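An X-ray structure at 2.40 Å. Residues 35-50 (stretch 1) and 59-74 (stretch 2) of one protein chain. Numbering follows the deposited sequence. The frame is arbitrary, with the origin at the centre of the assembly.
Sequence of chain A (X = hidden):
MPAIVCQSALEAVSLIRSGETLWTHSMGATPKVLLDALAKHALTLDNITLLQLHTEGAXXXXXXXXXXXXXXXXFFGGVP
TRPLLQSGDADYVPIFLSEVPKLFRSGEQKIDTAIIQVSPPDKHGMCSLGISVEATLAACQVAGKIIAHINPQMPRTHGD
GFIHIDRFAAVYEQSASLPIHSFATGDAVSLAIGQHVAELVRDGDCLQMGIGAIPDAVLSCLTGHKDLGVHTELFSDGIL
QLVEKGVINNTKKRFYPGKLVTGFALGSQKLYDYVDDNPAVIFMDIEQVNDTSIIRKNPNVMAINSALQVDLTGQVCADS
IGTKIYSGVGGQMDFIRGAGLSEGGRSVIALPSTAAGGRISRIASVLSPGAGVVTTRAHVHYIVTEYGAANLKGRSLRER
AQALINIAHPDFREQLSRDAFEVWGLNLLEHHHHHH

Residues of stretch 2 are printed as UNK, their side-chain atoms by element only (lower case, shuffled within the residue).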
# COMPACT_ATOMS: atom_id res chain seq x y z
N LEU A 35 5.89 32.95 -10.27
CA LEU A 35 5.57 32.10 -11.40
C LEU A 35 5.04 32.92 -12.58
O LEU A 35 5.24 32.54 -13.73
CB LEU A 35 4.57 31.00 -10.98
CG LEU A 35 5.05 29.85 -10.06
CD1 LEU A 35 3.90 28.94 -9.75
CD2 LEU A 35 6.19 29.05 -10.68
N ASP A 36 4.39 34.05 -12.32
CA ASP A 36 3.90 34.88 -13.42
C ASP A 36 5.08 35.54 -14.10
O ASP A 36 5.07 35.74 -15.30
CB ASP A 36 2.91 35.95 -12.94
CG ASP A 36 1.52 35.37 -12.64
OD1 ASP A 36 1.28 34.18 -12.96
OD2 ASP A 36 0.67 36.11 -12.11
N ALA A 37 6.11 35.87 -13.33
CA ALA A 37 7.28 36.50 -13.94
C ALA A 37 8.03 35.46 -14.78
O ALA A 37 8.65 35.79 -15.78
CB ALA A 37 8.19 37.07 -12.87
N LEU A 38 7.95 34.20 -14.36
CA LEU A 38 8.61 33.12 -15.07
C LEU A 38 7.84 32.80 -16.34
O LEU A 38 8.38 32.22 -17.28
CB LEU A 38 8.67 31.87 -14.18
CG LEU A 38 9.30 30.60 -14.73
CD1 LEU A 38 10.76 30.86 -15.09
CD2 LEU A 38 9.18 29.48 -13.72
N ALA A 39 6.57 33.20 -16.37
CA ALA A 39 5.71 32.97 -17.53
C ALA A 39 6.28 33.73 -18.71
O ALA A 39 6.03 33.40 -19.86
CB ALA A 39 4.29 33.43 -17.24
N LYS A 40 7.05 34.77 -18.41
CA LYS A 40 7.67 35.57 -19.45
C LYS A 40 9.15 35.26 -19.63
O LYS A 40 9.59 34.96 -20.74
CB LYS A 40 7.47 37.06 -19.17
CG LYS A 40 6.12 37.56 -19.68
CD LYS A 40 5.16 37.86 -18.56
CE LYS A 40 5.58 39.13 -17.84
NZ LYS A 40 4.54 39.58 -16.88
N HIS A 41 9.91 35.32 -18.54
CA HIS A 41 11.34 35.03 -18.57
C HIS A 41 11.65 33.69 -19.24
O HIS A 41 12.63 33.57 -19.98
CB HIS A 41 11.91 35.03 -17.15
CG HIS A 41 13.36 34.67 -17.07
ND1 HIS A 41 14.35 35.45 -17.61
CD2 HIS A 41 13.98 33.60 -16.53
CE1 HIS A 41 15.53 34.89 -17.41
NE2 HIS A 41 15.33 33.77 -16.75
N ALA A 42 10.82 32.69 -18.97
CA ALA A 42 11.02 31.37 -19.54
C ALA A 42 10.95 31.39 -21.07
O ALA A 42 11.46 30.50 -21.73
CB ALA A 42 9.99 30.40 -18.99
N LEU A 43 10.30 32.42 -21.62
CA LEU A 43 10.17 32.53 -23.07
C LEU A 43 11.51 32.64 -23.77
O LEU A 43 11.61 32.35 -24.96
CB LEU A 43 9.30 33.73 -23.43
CG LEU A 43 7.84 33.62 -22.99
CD1 LEU A 43 7.09 34.85 -23.45
CD2 LEU A 43 7.22 32.37 -23.57
N THR A 44 12.53 33.05 -23.01
CA THR A 44 13.88 33.21 -23.53
C THR A 44 14.73 31.98 -23.21
O THR A 44 15.90 31.90 -23.60
CB THR A 44 14.58 34.44 -22.90
OG1 THR A 44 15.04 34.11 -21.58
CG2 THR A 44 13.62 35.62 -22.81
N LEU A 45 14.16 31.03 -22.49
CA LEU A 45 14.89 29.82 -22.11
C LEU A 45 14.32 28.61 -22.84
O LEU A 45 13.50 28.74 -23.74
CB LEU A 45 14.76 29.58 -20.60
CG LEU A 45 14.97 30.76 -19.64
CD1 LEU A 45 14.65 30.33 -18.22
CD2 LEU A 45 16.40 31.24 -19.75
N ASP A 46 14.79 27.43 -22.45
CA ASP A 46 14.27 26.20 -23.03
C ASP A 46 14.69 25.02 -22.17
O ASP A 46 15.56 25.14 -21.30
CB ASP A 46 14.75 25.99 -24.47
CG ASP A 46 16.23 25.75 -24.56
OD1 ASP A 46 16.71 25.29 -25.63
OD2 ASP A 46 16.91 26.04 -23.54
N ASN A 47 14.05 23.89 -22.41
CA ASN A 47 14.34 22.67 -21.68
C ASN A 47 14.16 22.88 -20.19
O ASN A 47 14.91 22.33 -19.39
CB ASN A 47 15.76 22.20 -21.96
CG ASN A 47 16.06 22.16 -23.44
OD1 ASN A 47 15.28 21.62 -24.23
ND2 ASN A 47 17.21 22.72 -23.82
N ILE A 48 13.16 23.68 -19.81
CA ILE A 48 12.89 23.93 -18.41
C ILE A 48 11.83 22.95 -17.91
O ILE A 48 10.74 22.89 -18.46
CB ILE A 48 12.36 25.36 -18.18
CG1 ILE A 48 13.45 26.39 -18.51
CG2 ILE A 48 11.90 25.53 -16.73
CD1 ILE A 48 14.69 26.29 -17.65
N THR A 49 12.18 22.16 -16.88
CA THR A 49 11.25 21.20 -16.28
C THR A 49 10.83 21.74 -14.92
O THR A 49 11.67 22.19 -14.14
CB THR A 49 11.89 19.83 -16.06
OG1 THR A 49 12.36 19.30 -17.30
CG2 THR A 49 10.87 18.87 -15.48
N LEU A 50 9.54 21.70 -14.65
CA LEU A 50 9.02 22.20 -13.39
C LEU A 50 8.29 21.11 -12.62
O LEU A 50 7.17 20.73 -12.98
CB LEU A 50 8.08 23.38 -13.65
CG LEU A 50 7.52 24.16 -12.46
CD1 LEU A 50 7.01 25.48 -12.96
CD2 LEU A 50 6.40 23.39 -11.79
N UNK A 59 -2.06 29.18 -13.69
CA UNK A 59 -2.51 28.89 -15.05
C UNK A 59 -1.78 29.68 -16.12
O UNK A 59 -1.93 29.40 -17.31
o UNK A 59 -4.28 30.91 -12.25
c UNK A 59 -4.76 30.07 -13.04
o UNK A 59 -5.38 29.05 -12.66
c UNK A 59 -4.01 29.08 -15.21
c UNK A 59 -4.60 30.29 -14.53
N UNK A 60 -0.99 30.67 -15.70
CA UNK A 60 -0.24 31.46 -16.67
C UNK A 60 0.91 30.61 -17.25
O UNK A 60 1.35 30.83 -18.38
c UNK A 60 0.32 32.74 -16.03
o UNK A 60 1.31 32.44 -15.05
N UNK A 61 1.38 29.64 -16.47
CA UNK A 61 2.45 28.77 -16.89
C UNK A 61 1.95 27.62 -17.76
O UNK A 61 2.73 26.78 -18.20
c UNK A 61 4.69 28.45 -13.73
c UNK A 61 5.18 29.67 -15.86
c UNK A 61 3.19 28.19 -15.69
c UNK A 61 4.09 29.17 -14.94
N UNK A 62 0.65 27.58 -18.00
CA UNK A 62 0.08 26.52 -18.82
C UNK A 62 -0.35 27.06 -20.18
O UNK A 62 -1.02 26.37 -20.95
c UNK A 62 -1.11 25.87 -18.12
o UNK A 62 -2.15 26.81 -17.94
N UNK A 63 0.05 28.29 -20.47
CA UNK A 63 -0.27 28.95 -21.73
C UNK A 63 0.58 28.32 -22.84
O UNK A 63 1.77 28.06 -22.65
c UNK A 63 0.03 30.45 -21.62
n UNK A 63 -1.73 32.49 -24.11
c UNK A 63 -1.71 31.92 -22.87
c UNK A 63 -0.53 31.27 -22.74
n UNK A 63 0.15 31.47 -23.93
c UNK A 63 -0.60 32.21 -24.73
N UNK A 64 -0.04 28.06 -24.02
CA UNK A 64 0.61 27.45 -25.19
C UNK A 64 1.94 28.09 -25.55
O UNK A 64 2.84 27.43 -26.09
c UNK A 64 -1.72 27.47 -25.51
c UNK A 64 -1.45 28.35 -24.31
c UNK A 64 -0.44 27.61 -26.28
N UNK A 65 2.08 29.37 -25.23
CA UNK A 65 3.31 30.06 -25.53
C UNK A 65 4.51 29.46 -24.80
O UNK A 65 5.65 29.67 -25.21
o UNK A 65 2.83 31.74 -23.84
c UNK A 65 3.18 31.55 -25.19
N UNK A 66 4.28 28.72 -23.72
CA UNK A 66 5.40 28.12 -22.99
C UNK A 66 5.81 26.75 -23.54
O UNK A 66 6.82 26.19 -23.10
c UNK A 66 5.08 27.97 -21.51
c UNK A 66 6.69 29.63 -20.58
c UNK A 66 4.32 30.28 -20.91
c UNK A 66 5.25 29.16 -20.54
N UNK A 67 5.04 26.23 -24.49
CA UNK A 67 5.36 24.92 -25.07
C UNK A 67 6.68 25.00 -25.81
O UNK A 67 6.86 25.82 -26.71
c UNK A 67 4.25 24.47 -26.02
c UNK A 67 2.87 24.25 -25.40
c UNK A 67 1.88 23.89 -26.49
c UNK A 67 2.94 23.14 -24.35
N UNK A 68 7.62 24.15 -25.41
CA UNK A 68 8.92 24.16 -26.04
C UNK A 68 9.93 24.85 -25.14
O UNK A 68 11.14 24.65 -25.30
N UNK A 69 9.45 25.66 -24.21
CA UNK A 69 10.35 26.33 -23.29
C UNK A 69 10.30 25.67 -21.92
O UNK A 69 11.32 25.41 -21.30
c UNK A 69 9.20 29.15 -26.44
c UNK A 69 10.86 29.40 -25.02
n UNK A 69 10.36 29.77 -26.25
n UNK A 69 8.94 28.41 -25.38
c UNK A 69 9.97 28.55 -24.46
c UNK A 69 9.98 27.82 -23.16
N UNK A 70 9.09 25.39 -21.46
CA UNK A 70 8.89 24.78 -20.16
C UNK A 70 7.91 23.63 -20.23
O UNK A 70 6.99 23.65 -21.05
c UNK A 70 7.79 25.41 -17.84
c UNK A 70 7.64 26.61 -16.95
c UNK A 70 8.38 25.85 -19.19
c UNK A 70 8.68 24.37 -17.19
N UNK A 71 8.10 22.61 -19.40
CA UNK A 71 7.21 21.47 -19.37
C UNK A 71 6.94 21.15 -17.91
O UNK A 71 7.84 21.22 -17.09
c UNK A 71 7.69 17.78 -20.74
n UNK A 71 5.41 16.72 -23.42
n UNK A 71 5.72 15.83 -21.34
c UNK A 71 7.12 18.93 -19.88
n UNK A 71 6.96 17.65 -22.01
c UNK A 71 7.85 20.27 -20.08
c UNK A 71 6.04 16.73 -22.26
N UNK A 72 5.69 20.83 -17.58
CA UNK A 72 5.31 20.49 -16.22
C UNK A 72 5.51 19.01 -15.90
O UNK A 72 5.16 18.16 -16.71
c UNK A 72 3.84 20.86 -15.97
n UNK A 72 3.19 22.88 -17.34
n UNK A 72 3.33 24.50 -15.94
c UNK A 72 3.64 23.35 -15.25
c UNK A 72 3.55 22.32 -16.13
c UNK A 72 3.06 24.19 -17.19
N UNK A 73 6.09 18.72 -14.73
CA UNK A 73 6.31 17.33 -14.27
C UNK A 73 5.53 17.23 -12.97
O UNK A 73 5.99 17.67 -11.92
n UNK A 73 10.11 14.03 -13.64
n UNK A 73 9.66 13.30 -15.78
c UNK A 73 9.67 15.40 -13.88
c UNK A 73 10.10 13.06 -14.55
c UNK A 73 7.80 17.07 -14.03
c UNK A 73 8.16 15.58 -13.87
n UNK A 73 10.55 11.85 -14.24
N UNK A 74 4.34 16.64 -13.04
CA UNK A 74 3.47 16.56 -11.89
C UNK A 74 3.45 15.29 -11.06
O UNK A 74 3.29 14.19 -11.58
s UNK A 74 1.85 18.29 -13.34
c UNK A 74 2.03 16.83 -12.33

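Position 59 has three side-chain carbons, the last carrying two oxygens: a carboxylate, Glu-59, exposed and touching nothing on stretch 1. At position 60 one carbon bears one oxygen, which lies 2.7 Å from Asp-36 OD1. This is Ser-60, whose OG donates a hydrogen bond to that carboxylate; its short side chain, in rotamer p, also fits beside Ala-39.

Position 61 has four carbons forked at the second, with no polar atom: Leu-61. Its CD1 lies 3.5 Å from Leu-35 CD2 and 3.8 Å from Leu-50 CD1, while its CD2 packs 3.7 Å from Ala-39 CA, so the fork fills a buried apolar space between helix and strand.

Position 62, one carbon and one oxygen, is Ser-62; its OG bonds back to Glu-59 O. Position 63 carries a five-membered ring of three carbons and two nitrogens, His-63, clear of stretch 1; its ring nitrogen ND1 can bond position 65. Position 64 closes three carbons onto its own backbone nitrogen, giving Pro-64, at the start of a 3-10 segment. Position 65, again one carbon and one oxygen, is Ser-65; its OG shares a hydrogen bond with His-63 ND1, which also accepts from Ser-65 N. Leu-43 CD2 lies 3.5 Å from Ser-65 O.

Position 66, another forked four-carbon chain, is Leu-66, with CD1 3.7 Å from Ala-42 CB and 4.1 Å from Leu-43 CD2. Position 67 has the same pattern, but Leu-67 is exposed and out of reach. Position 68 has no side chain; Gly-68 suits its positive phi of 103°, where a CB would jam against the preceding carbonyl.

Position 69 holds another ring with two nitrogens, His-69, lodged among carbonyls: Leu-45 O approaches the ring edge, 3.0 Å from CD2. Position 70, forked likewise, is Leu-70, whose CD1 meets Leu-50 CB at 3.7 Å. Position 71 ends in a carbon with three nitrogens: Arg-71, its end leading away to a partner elsewhere in the structure. Position 72 is a two-nitrogen ring, His-72, whose CB shares a sheet face with Leu-50; its CD2 lies 4.4 Å from Leu-50 CD2. Position 73 repeats the guanidinium pattern; Arg-73 lays its CB 3.8 Å from Thr-49 CG2. Position 74, one carbon and one sulfur, is Cys-74, buried without contact.

The contact combines two modes. Parallel strands pair through Ile-48 N to His-69 O (2.9 Å), Arg-71 N to Ile-48 O (2.8 Å), Leu-50 N to Arg-71 O (3.0 Å) and Arg-73 N to Leu-50 O (2.9 Å). Beside them, leucines pack against the helix and the following 3-10 segment. Together the two modes bury 902 Å², both sides summed.

Stretch 2, residues 59-74: ESLSHPSLLGHLRHRC
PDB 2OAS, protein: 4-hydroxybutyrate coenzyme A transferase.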